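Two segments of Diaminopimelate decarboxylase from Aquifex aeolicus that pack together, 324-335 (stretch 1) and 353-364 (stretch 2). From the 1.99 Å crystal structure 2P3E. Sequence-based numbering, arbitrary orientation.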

# COMPACT_ATOMS: atom_id res chain seq x y z
N ALA B 324 3.06 -11.57 8.21
CA ALA B 324 4.29 -12.15 7.73
C ALA B 324 5.40 -11.98 8.75
O ALA B 324 5.47 -10.95 9.44
CB ALA B 324 4.70 -11.51 6.38
N TYR B 325 6.25 -13.00 8.84
CA TYR B 325 7.43 -12.96 9.67
C TYR B 325 8.62 -12.38 8.88
O TYR B 325 9.02 -12.91 7.82
CB TYR B 325 7.78 -14.39 10.18
CG TYR B 325 8.97 -14.41 11.13
CD1 TYR B 325 8.78 -14.55 12.51
CD2 TYR B 325 10.27 -14.25 10.65
CE1 TYR B 325 9.87 -14.53 13.38
CE2 TYR B 325 11.36 -14.25 11.52
CZ TYR B 325 11.15 -14.39 12.88
OH TYR B 325 12.23 -14.38 13.72
N HIS B 326 9.17 -11.30 9.40
CA HIS B 326 10.49 -10.80 9.02
C HIS B 326 11.38 -10.81 10.27
O HIS B 326 10.98 -10.31 11.32
CB HIS B 326 10.40 -9.37 8.47
CG HIS B 326 9.80 -9.30 7.10
ND1 HIS B 326 10.56 -9.15 5.96
CD2 HIS B 326 8.51 -9.37 6.68
CE1 HIS B 326 9.77 -9.14 4.90
NE2 HIS B 326 8.52 -9.27 5.31
N HIS B 327 12.57 -11.39 10.14
CA HIS B 327 13.55 -11.39 11.22
C HIS B 327 14.05 -9.97 11.46
O HIS B 327 14.35 -9.23 10.51
CB HIS B 327 14.69 -12.35 10.90
CG HIS B 327 15.48 -12.80 12.10
ND1 HIS B 327 14.90 -13.45 13.17
CD2 HIS B 327 16.80 -12.70 12.40
CE1 HIS B 327 15.82 -13.72 14.08
NE2 HIS B 327 16.99 -13.29 13.63
N ILE B 328 14.08 -9.57 12.74
CA ILE B 328 14.52 -8.22 13.12
C ILE B 328 15.65 -8.32 14.16
O ILE B 328 15.49 -8.98 15.19
CB ILE B 328 13.35 -7.35 13.68
CG1 ILE B 328 12.20 -7.28 12.63
CG2 ILE B 328 13.85 -5.96 14.06
CD1 ILE B 328 11.00 -6.45 13.06
N ILE B 329 16.77 -7.66 13.85
CA ILE B 329 17.97 -7.72 14.67
C ILE B 329 18.50 -6.32 14.94
O ILE B 329 18.28 -5.40 14.12
CB ILE B 329 19.08 -8.58 13.99
CG1 ILE B 329 19.51 -7.96 12.64
CG2 ILE B 329 18.59 -10.02 13.84
CD1 ILE B 329 20.64 -8.69 11.90
N PRO B 330 19.22 -6.14 16.07
CA PRO B 330 19.84 -4.84 16.31
C PRO B 330 21.07 -4.62 15.42
O PRO B 330 21.80 -5.57 15.07
CB PRO B 330 20.20 -4.90 17.80
CG PRO B 330 20.48 -6.37 18.06
CD PRO B 330 19.49 -7.10 17.16
N VAL B 331 21.26 -3.38 14.98
CA VAL B 331 22.45 -3.01 14.22
C VAL B 331 23.68 -3.04 15.16
O VAL B 331 24.79 -3.34 14.72
CB VAL B 331 22.25 -1.61 13.54
CG1 VAL B 331 23.57 -1.01 13.02
CG2 VAL B 331 21.20 -1.71 12.40
N GLU B 332 23.46 -2.74 16.45
CA GLU B 332 24.49 -2.86 17.49
C GLU B 332 24.08 -3.92 18.53
O GLU B 332 23.06 -3.77 19.20
CB GLU B 332 24.72 -1.51 18.21
CG GLU B 332 25.44 -0.43 17.41
CD GLU B 332 26.00 0.72 18.29
OE1 GLU B 332 25.85 0.69 19.53
OE2 GLU B 332 26.60 1.67 17.73
N THR B 333 24.86 -5.00 18.63
CA THR B 333 24.71 -5.96 19.75
C THR B 333 25.47 -5.42 20.96
O THR B 333 26.63 -5.02 20.83
CB THR B 333 25.37 -7.33 19.48
OG1 THR B 333 25.42 -7.64 18.08
CG2 THR B 333 24.66 -8.46 20.26
N LYS B 334 24.83 -5.45 22.13
CA LYS B 334 25.44 -4.88 23.34
C LYS B 334 25.40 -5.78 24.59
O LYS B 334 25.46 -5.26 25.71
CB LYS B 334 24.79 -3.53 23.67
CG LYS B 334 25.34 -2.36 22.88
CD LYS B 334 24.54 -1.11 23.17
CE LYS B 334 25.13 0.07 22.42
NZ LYS B 334 24.32 1.31 22.64
N GLU B 335 25.31 -7.09 24.40
CA GLU B 335 25.21 -8.03 25.54
C GLU B 335 24.24 -7.49 26.59
O GLU B 335 24.63 -7.14 27.72
CB GLU B 335 26.59 -8.36 26.14
CG GLU B 335 27.48 -9.21 25.23
N PHE B 353 2.41 -2.54 12.31
CA PHE B 353 3.49 -3.15 13.08
C PHE B 353 4.46 -3.82 12.13
O PHE B 353 4.09 -4.15 11.01
CB PHE B 353 2.91 -4.18 14.06
CG PHE B 353 2.14 -5.29 13.42
CD1 PHE B 353 2.79 -6.42 12.93
CD2 PHE B 353 0.75 -5.22 13.32
CE1 PHE B 353 2.08 -7.45 12.34
CE2 PHE B 353 0.03 -6.25 12.72
CZ PHE B 353 0.69 -7.37 12.24
N LEU B 354 5.70 -4.01 12.58
CA LEU B 354 6.68 -4.81 11.87
C LEU B 354 6.84 -6.22 12.47
O LEU B 354 7.24 -7.15 11.77
CB LEU B 354 8.03 -4.09 11.85
CG LEU B 354 8.05 -2.70 11.17
CD1 LEU B 354 9.44 -2.11 11.25
CD2 LEU B 354 7.57 -2.79 9.71
N ALA B 355 6.55 -6.35 13.76
CA ALA B 355 6.58 -7.66 14.46
C ALA B 355 5.79 -7.58 15.76
O ALA B 355 5.76 -6.52 16.41
CB ALA B 355 8.02 -8.09 14.76
N LEU B 356 5.13 -8.68 16.11
CA LEU B 356 4.37 -8.76 17.36
C LEU B 356 4.92 -9.82 18.29
O LEU B 356 5.30 -10.90 17.84
CB LEU B 356 2.89 -9.06 17.08
CG LEU B 356 2.10 -8.09 16.20
CD1 LEU B 356 0.67 -8.60 15.99
CD2 LEU B 356 2.07 -6.71 16.81
N ASP B 357 4.93 -9.54 19.60
CA ASP B 357 5.35 -10.51 20.63
C ASP B 357 6.69 -11.16 20.25
O ASP B 357 6.84 -12.40 20.32
CB ASP B 357 4.28 -11.59 20.80
CG ASP B 357 3.01 -11.06 21.44
OD1 ASP B 357 3.08 -10.12 22.26
OD2 ASP B 357 1.93 -11.59 21.12
N ARG B 358 7.65 -10.33 19.84
CA ARG B 358 8.91 -10.83 19.33
C ARG B 358 10.04 -10.61 20.32
O ARG B 358 10.16 -9.54 20.94
CB ARG B 358 9.26 -10.14 18.00
CG ARG B 358 10.50 -10.69 17.31
CD ARG B 358 10.25 -12.03 16.55
NE ARG B 358 9.13 -11.93 15.60
CZ ARG B 358 9.23 -11.40 14.39
NH1 ARG B 358 10.39 -10.93 13.95
NH2 ARG B 358 8.15 -11.33 13.59
N GLU B 359 10.90 -11.63 20.45
CA GLU B 359 12.10 -11.54 21.27
C GLU B 359 13.14 -10.69 20.56
O GLU B 359 13.44 -10.90 19.37
CB GLU B 359 12.67 -12.93 21.55
CG GLU B 359 11.93 -13.68 22.65
CD GLU B 359 12.31 -13.24 24.06
OE1 GLU B 359 13.07 -12.24 24.23
OE2 GLU B 359 11.83 -13.89 25.02
N ILE B 360 13.68 -9.72 21.29
CA ILE B 360 14.69 -8.83 20.76
C ILE B 360 15.50 -8.24 21.90
O ILE B 360 14.97 -8.01 22.99
CB ILE B 360 14.06 -7.69 19.91
CG1 ILE B 360 15.14 -6.93 19.13
CG2 ILE B 360 13.21 -6.75 20.79
CD1 ILE B 360 14.58 -5.92 18.12
N GLU B 361 16.79 -8.03 21.65
CA GLU B 361 17.68 -7.32 22.56
C GLU B 361 17.01 -6.00 22.91
O GLU B 361 16.40 -5.34 22.05
CB GLU B 361 18.99 -7.05 21.85
CG GLU B 361 20.22 -7.15 22.70
CD GLU B 361 21.49 -7.08 21.87
OE1 GLU B 361 21.73 -7.96 21.01
OE2 GLU B 361 22.26 -6.13 22.09
N GLU B 362 17.08 -5.64 24.19
CA GLU B 362 16.58 -4.35 24.64
C GLU B 362 17.33 -3.31 23.81
O GLU B 362 18.56 -3.38 23.69
CB GLU B 362 16.85 -4.14 26.14
CG GLU B 362 15.90 -4.89 27.04
CD GLU B 362 16.15 -4.63 28.52
OE1 GLU B 362 17.29 -4.27 28.90
OE2 GLU B 362 15.20 -4.79 29.31
N VAL B 363 16.59 -2.40 23.19
CA VAL B 363 17.17 -1.32 22.40
C VAL B 363 16.63 -0.00 22.91
O VAL B 363 15.55 0.04 23.50
CB VAL B 363 16.86 -1.47 20.88
CG1 VAL B 363 17.74 -2.57 20.26
CG2 VAL B 363 15.35 -1.72 20.64
N GLN B 364 17.37 1.08 22.71
CA GLN B 364 16.94 2.38 23.21
C GLN B 364 16.64 3.36 22.07
O GLN B 364 17.01 3.11 20.92
CB GLN B 364 18.00 2.96 24.17
CG GLN B 364 18.20 2.11 25.47
CD GLN B 364 16.92 1.93 26.30
OE1 GLN B 364 16.36 2.89 26.83
NE2 GLN B 364 16.45 0.68 26.40
O HOH W 1 7.50 -9.80 11.31
O HOH W 2 13.21 -11.09 15.03

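Two strand segments run nearly parallel here, 15° between their directions, yet their axes stay 7.0 Å apart at closest approach. No backbone-to-backbone hydrogen bond crosses that gap, so side chains and water must fill it, and two long polar side chains of stretch 2 do much of the work.

Arg-358 starts toward stretch 1, then folds through two successive p rotamers (chi2 79°, chi3 54°) so that its guanidinium lies flat on Tyr-325, planes 19° apart and centres 3.9 Å apart. Tyr-325 CE1 sits 3.4 Å from Arg-358 CZ; the cation-pi contact is off-centre, over one side of the ring. With a face covered, the guanidinium spends its edge on polar partners: Arg-358 NH1 donates to His-326 O at 2.8 Å. Two waters bind more of that edge. Water 1 accepts from Arg-358 NH2 and from His-326 N and donates to Ala-324 O and Leu-354 O, while water 2 accepts from Arg-358 NH1 and Ile-328 N. The tyrosine is itself steadied by a hydrogen bond between Tyr-325 OH and His-327 ND1, 2.9 Å.

Next comes an apolar knob. Ile-328 points toward stretch 2, and its extended m,t side chain carries CD1 into a hollow lined by Ala-355 CB at 3.8 Å and Leu-354 CB at 4.0 Å. Its other branch meets an isoleucine of stretch 2, Ile-328 CG2 to Ile-360 CD1, 4.1 Å. Ile-329, alternating, points away.

At the far end Pro-330 offers a blunt ring, with CB 4.2 Å from Val-363 CG1 and CG 3.6 Å from Glu-361 OE1. Glu-361 reaches past it to the loop, where OE2 accepts from Lys-334 N at 2.7 Å and OE1 lies 3.1 Å from Thr-333 CG2. The rule is compact: apolar knobs between, a backbone-binding polar arm at each end.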